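Local coordinates for protein sortase B (Streptococcus pyogenes, PDB 3PSQ) that is a class B sortase involved in pilus assembly, probably acting as a cysteine transpeptidase through an acyl-thioester intermediate, at residues I51-I61 and G73-V83. Residues are numbered along the deposited sequence; the frame is centred on the assembly and turned at random.
With ZN (zinc ion), chain P.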
loop_
_atom_site.group_PDB
_atom_site.type_symbol
_atom_site.label_atom_id
_atom_site.label_comp_id
_atom_site.label_asym_id
_atom_site.label_seq_id
_atom_site.Cartn_x
_atom_site.Cartn_y
_atom_site.Cartn_z
ATOM N N ILE A 51 10.421 2.184 -0.956
ATOM C CA ILE A 51 9.214 2.568 -1.739
ATOM C C ILE A 51 9.576 3.778 -2.561
ATOM O O ILE A 51 10.229 4.688 -2.075
ATOM C CB ILE A 51 8.004 2.945 -0.838
ATOM C CG1 ILE A 51 7.625 1.785 0.123
ATOM C CG2 ILE A 51 6.796 3.369 -1.665
ATOM C CD1 ILE A 51 7.179 0.447 -0.539
ATOM N N VAL A 52 9.157 3.780 -3.822
ATOM C CA VAL A 52 9.348 4.946 -4.657
ATOM C C VAL A 52 8.024 5.620 -4.922
ATOM O O VAL A 52 6.957 5.012 -4.772
ATOM C CB VAL A 52 9.986 4.606 -6.025
ATOM C CG1 VAL A 52 11.436 4.193 -5.846
ATOM C CG2 VAL A 52 9.157 3.534 -6.756
ATOM N N GLN A 53 8.108 6.878 -5.351
ATOM C CA GLN A 53 6.973 7.508 -5.984
ATOM C C GLN A 53 7.388 7.994 -7.357
ATOM O O GLN A 53 8.377 8.740 -7.486
ATOM C CB GLN A 53 6.451 8.692 -5.181
ATOM C CG GLN A 53 5.283 9.413 -5.891
ATOM C CD GLN A 53 4.805 10.614 -5.105
ATOM O OE1 GLN A 53 5.520 11.604 -4.984
ATOM N NE2 GLN A 53 3.593 10.530 -4.560
ATOM N N GLY A 54 6.630 7.594 -8.382
ATOM C CA GLY A 54 6.925 8.079 -9.732
ATOM C C GLY A 54 6.174 9.349 -10.085
ATOM O O GLY A 54 5.329 9.811 -9.292
ATOM N N GLU A 55 6.447 9.889 -11.278
ATOM C CA GLU A 55 5.753 11.097 -11.779
ATOM C C GLU A 55 4.386 10.734 -12.313
ATOM O O GLU A 55 3.544 11.619 -12.532
ATOM C CB GLU A 55 6.570 11.815 -12.840
ATOM C CG GLU A 55 7.950 12.349 -12.320
ATOM C CD GLU A 55 9.026 11.254 -12.246
ATOM O OE1 GLU A 55 9.564 10.897 -13.307
ATOM O OE2 GLU A 55 9.361 10.772 -11.127
ATOM N N ASN A 56 4.170 9.428 -12.496
ATOM C CA ASN A 56 2.895 8.850 -12.888
ATOM C C ASN A 56 2.864 7.425 -12.343
ATOM O O ASN A 56 3.851 6.980 -11.768
ATOM C CB ASN A 56 2.742 8.847 -14.426
ATOM C CG ASN A 56 3.857 8.060 -15.135
ATOM O OD1 ASN A 56 3.945 6.858 -14.993
ATOM N ND2 ASN A 56 4.722 8.755 -15.881
ATOM N N ASN A 57 1.767 6.697 -12.553
ATOM C CA ASN A 57 1.620 5.363 -11.998
ATOM C C ASN A 57 2.011 4.225 -12.936
ATOM O O ASN A 57 1.736 3.061 -12.654
ATOM C CB ASN A 57 0.206 5.141 -11.489
ATOM C CG ASN A 57 -0.111 5.981 -10.252
ATOM O OD1 ASN A 57 0.789 6.420 -9.520
ATOM N ND2 ASN A 57 -1.403 6.192 -10.005
ATOM N N LEU A 58 2.649 4.554 -14.052
ATOM C CA LEU A 58 3.106 3.512 -14.987
ATOM C C LEU A 58 4.639 3.394 -14.962
ATOM O O LEU A 58 5.169 2.345 -15.266
ATOM C CB LEU A 58 2.597 3.802 -16.420
ATOM C CG LEU A 58 1.059 3.895 -16.653
ATOM C CD1 LEU A 58 0.679 4.353 -18.037
ATOM C CD2 LEU A 58 0.378 2.615 -16.425
ATOM N N GLU A 59 5.316 4.464 -14.544
ATOM C CA GLU A 59 6.765 4.579 -14.527
ATOM C C GLU A 59 7.576 3.378 -13.967
ATOM O O GLU A 59 8.663 3.042 -14.492
ATOM C CB GLU A 59 7.192 5.885 -13.827
ATOM C CG GLU A 59 8.740 6.031 -13.584
ATOM C CD GLU A 59 9.072 7.310 -12.845
ATOM O OE1 GLU A 59 8.125 7.964 -12.365
ATOM O OE2 GLU A 59 10.260 7.665 -12.711
ATOM N N TYR A 60 7.053 2.758 -12.925
ATOM C CA TYR A 60 7.748 1.675 -12.250
ATOM C C TYR A 60 7.282 0.265 -12.629
ATOM O O TYR A 60 7.611 -0.684 -11.944
ATOM C CB TYR A 60 7.791 1.889 -10.694
ATOM C CG TYR A 60 8.842 2.924 -10.362
ATOM C CD1 TYR A 60 10.160 2.569 -10.242
ATOM C CD2 TYR A 60 8.526 4.285 -10.300
ATOM C CE1 TYR A 60 11.137 3.522 -10.042
ATOM C CE2 TYR A 60 9.501 5.246 -10.074
ATOM C CZ TYR A 60 10.804 4.855 -9.947
ATOM O OH TYR A 60 11.815 5.773 -9.730
ATOM N N ILE A 61 6.525 0.119 -13.710
ATOM C CA ILE A 61 6.288 -1.223 -14.281
ATOM C C ILE A 61 7.594 -1.969 -14.624
ATOM O O ILE A 61 7.733 -3.120 -14.288
ATOM C CB ILE A 61 5.406 -1.169 -15.564
ATOM C CG1 ILE A 61 3.989 -0.675 -15.248
ATOM C CG2 ILE A 61 5.395 -2.524 -16.290
ATOM C CD1 ILE A 61 3.232 -0.206 -16.474
ATOM N N GLY A 73 10.187 -4.506 -12.080
ATOM C CA GLY A 73 9.715 -3.201 -11.638
ATOM C C GLY A 73 9.603 -3.075 -10.114
ATOM O O GLY A 73 10.178 -3.894 -9.399
ATOM N N SER A 74 8.864 -2.076 -9.608
ATOM C CA SER A 74 8.917 -1.750 -8.153
ATOM C C SER A 74 7.541 -1.440 -7.584
ATOM O O SER A 74 6.619 -1.085 -8.327
ATOM C CB SER A 74 9.800 -0.529 -7.890
ATOM O OG SER A 74 11.081 -0.612 -8.472
ATOM N N VAL A 75 7.410 -1.561 -6.270
ATOM C CA VAL A 75 6.258 -1.078 -5.544
ATOM C C VAL A 75 6.350 0.435 -5.329
ATOM O O VAL A 75 7.412 0.952 -5.019
ATOM C CB VAL A 75 6.127 -1.785 -4.171
ATOM C CG1 VAL A 75 4.946 -1.166 -3.420
ATOM C CG2 VAL A 75 5.929 -3.321 -4.401
ATOM N N PHE A 76 5.234 1.141 -5.511
ATOM C CA PHE A 76 5.257 2.618 -5.596
ATOM C C PHE A 76 4.060 3.273 -4.886
ATOM O O PHE A 76 2.949 2.767 -4.936
ATOM C CB PHE A 76 5.289 3.048 -7.071
ATOM C CG PHE A 76 4.066 2.619 -7.856
ATOM C CD1 PHE A 76 2.962 3.456 -7.963
ATOM C CD2 PHE A 76 4.008 1.351 -8.456
ATOM C CE1 PHE A 76 1.842 3.056 -8.733
ATOM C CE2 PHE A 76 2.892 0.959 -9.198
ATOM C CZ PHE A 76 1.789 1.773 -9.280
ATOM N N LEU A 77 4.304 4.411 -4.246
ATOM C CA LEU A 77 3.249 5.258 -3.743
ATOM C C LEU A 77 2.578 5.960 -4.911
ATOM O O LEU A 77 3.256 6.518 -5.778
ATOM C CB LEU A 77 3.828 6.320 -2.791
ATOM C CG LEU A 77 2.817 7.328 -2.198
ATOM C CD1 LEU A 77 1.794 6.614 -1.309
ATOM C CD2 LEU A 77 3.472 8.425 -1.395
ATOM N N ASP A 78 1.252 5.981 -4.914
ATOM C CA ASP A 78 0.519 6.703 -5.941
ATOM C C ASP A 78 1.111 8.115 -6.195
ATOM O O ASP A 78 1.350 8.858 -5.223
ATOM C CB ASP A 78 -0.967 6.781 -5.558
ATOM C CG ASP A 78 -1.821 7.376 -6.661
ATOM O OD1 ASP A 78 -1.731 8.583 -6.929
ATOM O OD2 ASP A 78 -2.580 6.636 -7.287
ATOM N N TYR A 79 1.311 8.484 -7.475
ATOM C CA TYR A 79 1.867 9.766 -7.825
ATOM C C TYR A 79 1.092 10.977 -7.290
ATOM O O TYR A 79 1.656 12.076 -7.222
ATOM C CB TYR A 79 2.096 9.930 -9.334
ATOM C CG TYR A 79 0.889 10.431 -10.124
ATOM C CD1 TYR A 79 0.739 11.799 -10.463
ATOM C CD2 TYR A 79 -0.119 9.544 -10.506
ATOM C CE1 TYR A 79 -0.366 12.234 -11.187
ATOM C CE2 TYR A 79 -1.214 9.963 -11.227
ATOM C CZ TYR A 79 -1.338 11.303 -11.566
ATOM O OH TYR A 79 -2.464 11.659 -12.267
ATOM N N ARG A 80 -0.167 10.787 -6.921
ATOM C CA ARG A 80 -1.003 11.909 -6.487
ATOM C C ARG A 80 -0.936 12.118 -4.975
ATOM O O ARG A 80 -1.546 13.022 -4.482
ATOM C CB ARG A 80 -2.467 11.697 -6.875
ATOM C CG ARG A 80 -2.740 11.788 -8.367
ATOM C CD ARG A 80 -4.032 11.068 -8.735
ATOM N NE ARG A 80 -3.964 9.625 -8.547
ATOM C CZ ARG A 80 -4.824 8.757 -9.093
ATOM N NH1 ARG A 80 -5.818 9.191 -9.872
ATOM N NH2 ARG A 80 -4.707 7.442 -8.860
ATOM N N ASN A 81 -0.196 11.287 -4.247
ATOM C CA ASN A 81 -0.162 11.363 -2.800
ATOM C C ASN A 81 0.965 12.234 -2.318
ATOM O O ASN A 81 1.975 12.382 -2.997
ATOM C CB ASN A 81 0.007 9.961 -2.201
ATOM C CG ASN A 81 -1.294 9.243 -2.007
ATOM O OD1 ASN A 81 -1.455 8.089 -2.448
ATOM N ND2 ASN A 81 -2.236 9.890 -1.320
ATOM N N LYS A 82 0.804 12.801 -1.122
ATOM C CA LYS A 82 1.927 13.467 -0.415
ATOM C C LYS A 82 2.875 12.416 0.146
ATOM O O LYS A 82 2.402 11.443 0.739
ATOM C CB LYS A 82 1.405 14.296 0.766
ATOM C CG LYS A 82 0.761 15.611 0.376
ATOM C CD LYS A 82 0.051 16.211 1.576
ATOM C CE LYS A 82 -0.662 17.505 1.196
ATOM N NZ LYS A 82 0.387 18.465 0.744
ATOM N N VAL A 83 4.182 12.617 -0.034
ATOM C CA VAL A 83 5.192 11.662 0.442
ATOM C C VAL A 83 5.227 11.546 1.967
ATOM O O VAL A 83 5.765 10.579 2.532
ATOM C CB VAL A 83 6.606 11.993 -0.086
ATOM C CG1 VAL A 83 6.664 11.795 -1.609
ATOM C CG2 VAL A 83 7.049 13.411 0.306
HETATM ZN ZN ZN P . 10.673 9.219 -11.602
HETATM O O HOH W 1 3.820 6.813 -8.492
HETATM O O HOH W 2 4.460 12.496 -7.994
HETATM O O HOH W 3 12.597 9.748 -12.046
#
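Val52 of strand 48-53 and Phe76 of the short strand 76-77 form a parallel bridge in the sortase beta-barrel, with Leu77 N donating to Val52 O (2.8 Å). Beyond this bridge the chains stay joined mainly through side-chain amides. Gln53 is extended, CG anti to the backbone N (chi1 177°), which carries NE2 over the type I turn Asp78-Asn81. There NE2 gives one bond to Asp78 O and another to Asn81 O, each 2.9 Å; the second acceptor lies in the amide plane. Asp78 O also takes Asn81 N, the two donors arriving from opposite faces of its carbonyl plane.

Asn57 clasps the start of the same turn. Its OD1 receives Tyr79 N in the carbonyl plane, on a lone pair, almost straight (3.0 Å, 171° at the hydrogen), while ND2 drops onto Asp78 OD2 from above the carboxylate plane (3.0 Å). Arg80 grips that carboxylate side-on through NE and NH2, so OD2 serves both Asn57 and the guanidinium. The Tyr79 ring stands at 70° to the Asn57 amide, which meets its edge. At the bridge itself Val52 CG2 packs against Phe76 CB (3.9 Å); earlier in segment 73-83, Ser74 N bonds to Tyr60 O (3.0 Å).

A water accepts from Gly54 N and lies 2.8 Å from Leu77 O. The loop held by the Gln53 and Asn57 amides carries Glu55 and Glu59, which bind a zinc ion with Asp35. Arg80 braces the Asp78 carboxylate within the turn and probably steadies its negative charge, presenting OD2 to Asn57; the amides of Asn57 and Gln53 then tie the turn to the loop.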